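Glutaredoxin family protein (PDB 1TTZ) is of unknown function but, as a small glutaredoxin-like protein of the thioredoxin superfamily, probably takes part in thiol-disulfide exchange. Local coordinates at residues R57-D60 with W61-A65; P66-R69 with A70-D73. All coordinates share one frame; numbering follows the deposited sequence.

Interaction 1. Residues R57-D60 with W61-A65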
# COMPACT_ATOMS: atom_id res chain seq x y z
N ARG A 57 -10.38 0.42 -4.15
CA ARG A 57 -10.20 1.48 -3.16
C ARG A 57 -8.72 1.61 -2.89
O ARG A 57 -7.98 0.63 -2.98
CB ARG A 57 -10.91 1.15 -1.85
CG ARG A 57 -12.42 1.18 -1.88
CD ARG A 57 -12.95 1.08 -0.45
NE ARG A 57 -12.34 -0.05 0.24
CZ ARG A 57 -12.04 -0.08 1.54
NH1 ARG A 57 -12.29 0.96 2.31
NH2 ARG A 57 -11.48 -1.17 2.05
N GLU A 58 -8.27 2.81 -2.55
CA GLU A 58 -6.86 3.02 -2.26
C GLU A 58 -6.62 3.82 -0.99
O GLU A 58 -7.39 4.72 -0.64
CB GLU A 58 -6.18 3.68 -3.47
CG GLU A 58 -5.97 2.73 -4.65
CD GLU A 58 -5.19 3.34 -5.80
OE1 GLU A 58 -4.78 2.58 -6.71
OE2 GLU A 58 -4.98 4.57 -5.81
N LEU A 59 -5.55 3.45 -0.29
CA LEU A 59 -5.16 4.10 0.96
C LEU A 59 -3.73 4.59 0.75
O LEU A 59 -2.83 3.78 0.51
CB LEU A 59 -5.18 3.08 2.10
CG LEU A 59 -4.96 3.63 3.52
CD1 LEU A 59 -6.13 4.52 3.91
CD2 LEU A 59 -4.81 2.47 4.49
N ASP A 60 -3.53 5.90 0.83
CA ASP A 60 -2.21 6.48 0.63
C ASP A 60 -1.47 6.70 1.94
O ASP A 60 -2.08 6.99 2.96
CB ASP A 60 -2.32 7.83 -0.08
CG ASP A 60 -2.82 7.71 -1.51
OD1 ASP A 60 -2.91 8.76 -2.19
OD2 ASP A 60 -3.14 6.59 -1.95
N TRP A 61 -0.14 6.56 1.90
CA TRP A 61 0.68 6.79 3.07
C TRP A 61 0.45 8.25 3.48
O TRP A 61 0.19 9.10 2.62
CB TRP A 61 2.15 6.58 2.71
CG TRP A 61 3.05 6.72 3.89
CD1 TRP A 61 3.81 7.80 4.23
CD2 TRP A 61 3.26 5.74 4.92
NE1 TRP A 61 4.48 7.56 5.41
CE2 TRP A 61 4.16 6.30 5.85
CE3 TRP A 61 2.78 4.45 5.14
CZ2 TRP A 61 4.59 5.60 6.99
CZ3 TRP A 61 3.20 3.75 6.27
CH2 TRP A 61 4.09 4.33 7.18
N PRO A 62 0.53 8.56 4.78
CA PRO A 62 0.83 7.67 5.90
C PRO A 62 -0.38 6.94 6.48
O PRO A 62 -1.51 7.43 6.43
CB PRO A 62 1.42 8.63 6.93
CG PRO A 62 0.53 9.82 6.76
CD PRO A 62 0.46 9.97 5.24
N PHE A 63 -0.11 5.76 7.03
CA PHE A 63 -1.13 4.97 7.69
C PHE A 63 -0.49 4.03 8.71
O PHE A 63 0.48 3.34 8.41
CB PHE A 63 -1.98 4.16 6.69
CG PHE A 63 -1.20 3.37 5.67
CD1 PHE A 63 -1.10 3.83 4.36
CD2 PHE A 63 -0.64 2.13 6.00
CE1 PHE A 63 -0.46 3.06 3.37
CE2 PHE A 63 0.01 1.35 5.03
CZ PHE A 63 0.10 1.82 3.71
N ASP A 64 -1.02 4.05 9.93
CA ASP A 64 -0.52 3.17 10.98
C ASP A 64 -1.45 1.96 11.06
O ASP A 64 -2.45 1.88 10.33
CB ASP A 64 -0.47 3.89 12.32
CG ASP A 64 -1.79 4.55 12.68
OD1 ASP A 64 -2.84 4.08 12.21
OD2 ASP A 64 -1.76 5.54 13.45
N ALA A 65 -1.13 1.02 11.94
CA ALA A 65 -1.94 -0.19 12.10
C ALA A 65 -3.43 0.06 12.28
O ALA A 65 -4.25 -0.56 11.61
CB ALA A 65 -1.41 -1.02 13.26
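Leu59 and Phe63 meet where the chain turns back after strand 58-60. One methyl of the leucine, CD2, lies over a face of the phenyl ring, 4.3 Å from its centroid and 27° off the ring normal, a CH-pi contact with Leu59 CD2 3.9 Å from Phe63 CG. The ring's edge is turned to the backbone of the strand end: Phe63 CD1 comes within 3.6 Å of Asp60 O, close to the ring plane. Phe63 chi1 of 49°, with CG between its backbone N and carbonyl carbon, sets one ring face against Leu59 CD2 and the edge at Asp60 O. On the opposite face from Leu59, Trp61 CE3 stands 3.8 Å above the Phe63 ring plane, over its centre, sandwiching the phenyl. Pro62, joined to Trp61 by a cis peptide, has its CB over the rim of that indole, 3.5 Å above the plane. The familiar cis-proline of thioredoxin folds comes just before the third strand, here 50-52; that at Pro62 is different, following edge strand 58-60 before the C-terminal helix. Further out, Phe63 packs on Ala17 and Ala20 of helix 12-23, and Trp61 on Leu13 and Gln16. Asp60 O accepts a hydrogen bond from Arg67 NH1, and the Asp60 carboxylate forms a salt bridge with Arg47. At the end of the loop, Asp64 is the N-cap of helix 65-73, its OD1 accepting from Arg67 N.

Interaction 2. Residues P66-R69 with A70-D73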
# COMPACT_ATOMS: atom_id res chain seq x y z
N PRO A 66 -3.81 0.98 13.19
CA PRO A 66 -5.24 1.21 13.35
C PRO A 66 -5.96 1.81 12.13
O PRO A 66 -7.11 1.47 11.86
CB PRO A 66 -5.31 2.12 14.58
CG PRO A 66 -3.98 2.79 14.62
CD PRO A 66 -3.04 1.67 14.23
N ARG A 67 -5.28 2.69 11.40
CA ARG A 67 -5.90 3.29 10.22
C ARG A 67 -6.05 2.24 9.14
O ARG A 67 -7.07 2.17 8.44
CB ARG A 67 -5.04 4.44 9.69
CG ARG A 67 -5.74 5.22 8.59
CD ARG A 67 -4.84 6.24 7.91
NE ARG A 67 -5.61 7.00 6.93
CZ ARG A 67 -5.15 7.40 5.74
NH1 ARG A 67 -3.91 7.12 5.37
NH2 ARG A 67 -5.95 8.07 4.92
N LEU A 68 -5.03 1.40 9.00
CA LEU A 68 -5.05 0.35 8.01
C LEU A 68 -6.16 -0.66 8.32
O LEU A 68 -6.99 -0.97 7.47
CB LEU A 68 -3.69 -0.34 7.96
CG LEU A 68 -3.57 -1.59 7.09
CD1 LEU A 68 -4.20 -1.33 5.74
CD2 LEU A 68 -2.10 -1.98 6.94
N ARG A 69 -6.16 -1.17 9.54
CA ARG A 69 -7.16 -2.14 9.96
C ARG A 69 -8.57 -1.57 9.80
O ARG A 69 -9.49 -2.28 9.39
CB ARG A 69 -6.90 -2.58 11.41
CG ARG A 69 -8.01 -3.39 12.07
CD ARG A 69 -8.61 -4.46 11.16
NE ARG A 69 -7.61 -5.41 10.69
CZ ARG A 69 -7.83 -6.30 9.72
NH1 ARG A 69 -9.02 -6.36 9.12
NH2 ARG A 69 -6.86 -7.12 9.35
N ALA A 70 -8.74 -0.28 10.10
CA ALA A 70 -10.04 0.35 9.97
C ALA A 70 -10.43 0.48 8.49
O ALA A 70 -11.58 0.26 8.11
CB ALA A 70 -10.04 1.74 10.63
N TRP A 71 -9.46 0.84 7.65
CA TRP A 71 -9.72 0.98 6.23
C TRP A 71 -10.22 -0.35 5.68
O TRP A 71 -11.20 -0.40 4.95
CB TRP A 71 -8.45 1.41 5.51
CG TRP A 71 -8.58 1.49 4.02
CD1 TRP A 71 -9.29 2.41 3.30
CD2 TRP A 71 -7.98 0.61 3.06
NE1 TRP A 71 -9.15 2.17 1.95
CE2 TRP A 71 -8.36 1.07 1.78
CE3 TRP A 71 -7.15 -0.51 3.17
CZ2 TRP A 71 -7.93 0.43 0.61
CZ3 TRP A 71 -6.72 -1.15 2.00
CH2 TRP A 71 -7.12 -0.67 0.74
N LEU A 72 -9.53 -1.42 6.04
CA LEU A 72 -9.91 -2.76 5.60
C LEU A 72 -11.33 -3.11 6.05
O LEU A 72 -12.15 -3.60 5.26
CB LEU A 72 -8.94 -3.79 6.16
CG LEU A 72 -7.51 -3.73 5.65
CD1 LEU A 72 -6.64 -4.67 6.46
CD2 LEU A 72 -7.47 -4.09 4.18
N ASP A 73 -11.63 -2.87 7.32
CA ASP A 73 -12.94 -3.19 7.87
C ASP A 73 -14.05 -2.29 7.37
O ASP A 73 -15.22 -2.57 7.57
CB ASP A 73 -12.92 -3.14 9.39
CG ASP A 73 -11.99 -4.16 10.00
OD1 ASP A 73 -11.68 -5.16 9.32
OD2 ASP A 73 -11.58 -3.97 11.16
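Four consecutive i to i+4 backbone hydrogen bonds hold 66-69 to 70-73 as one continuous alpha-helix, the straightest being Leu72 N to Leu68 O at 2.9 Å with an N-H...O angle of 168°. On the outer side Arg69 reaches one turn along to Asp73, and NH1 gives a 2.9 Å salt-bridge hydrogen bond to Asp73 OD1. The carboxylate oxygen lies almost in the guanidinium plane, while NH1 arrives on its syn side, 33° out of the carboxylate plane. Bends at chi2 (43°) and chi3 (58°) turn the guanidinium back over Leu72 and toward the Asp73 carboxylate. Leu72 CD1 packs over one guanidinium face of Arg69, 3.7 Å from its plane and offset toward the rim, the two side chains crossing at about a right angle. The second amino group, NH2, donates to Ala24 O, so the guanidinium joins the helix to the loop after helix 12-23. This is the C-terminal helix of the thioredoxin-like fold, laid against the sheet on the same side as helix 12-23. Leu68 faces inward, where its CD1 touches Trp71 CE3 at 4.0 Å and Leu72 CG at 4.1 Å, approaching the indole obliquely. The same leucine packs on Leu59 of the edge strand and on Ala20 and Leu21 of helix 12-23. Trp71 also rests on Leu59, and its ring takes part in a cation-pi interaction with Arg57.

How the interactions relate
Interaction 1 comes first along the chain and leads into interaction 2: strand 58-60, outermost beside 50-52, runs through the 61-65 loop into helix 65-73. Their centres lie about 8 Å apart, on the same side of the chain's centre. The two touch at several points: Arg57 NH2, just before the strand, is probably hydrogen-bonded to Trp71 O at 3.0 Å, and Leu59 CD1, in mid-strand, packs 3.6 Å from Arg67 CZ. Helix 12-23 is a common neighbour, met by Trp61 and Phe63 from interaction 1 and Leu68 from interaction 2. Both lie in the C-terminal beta-beta-alpha unit of the glutaredoxin-like domain, and the side chain of Trp61 lies near, without touching, the possible redox pair Cys11 and Cys14.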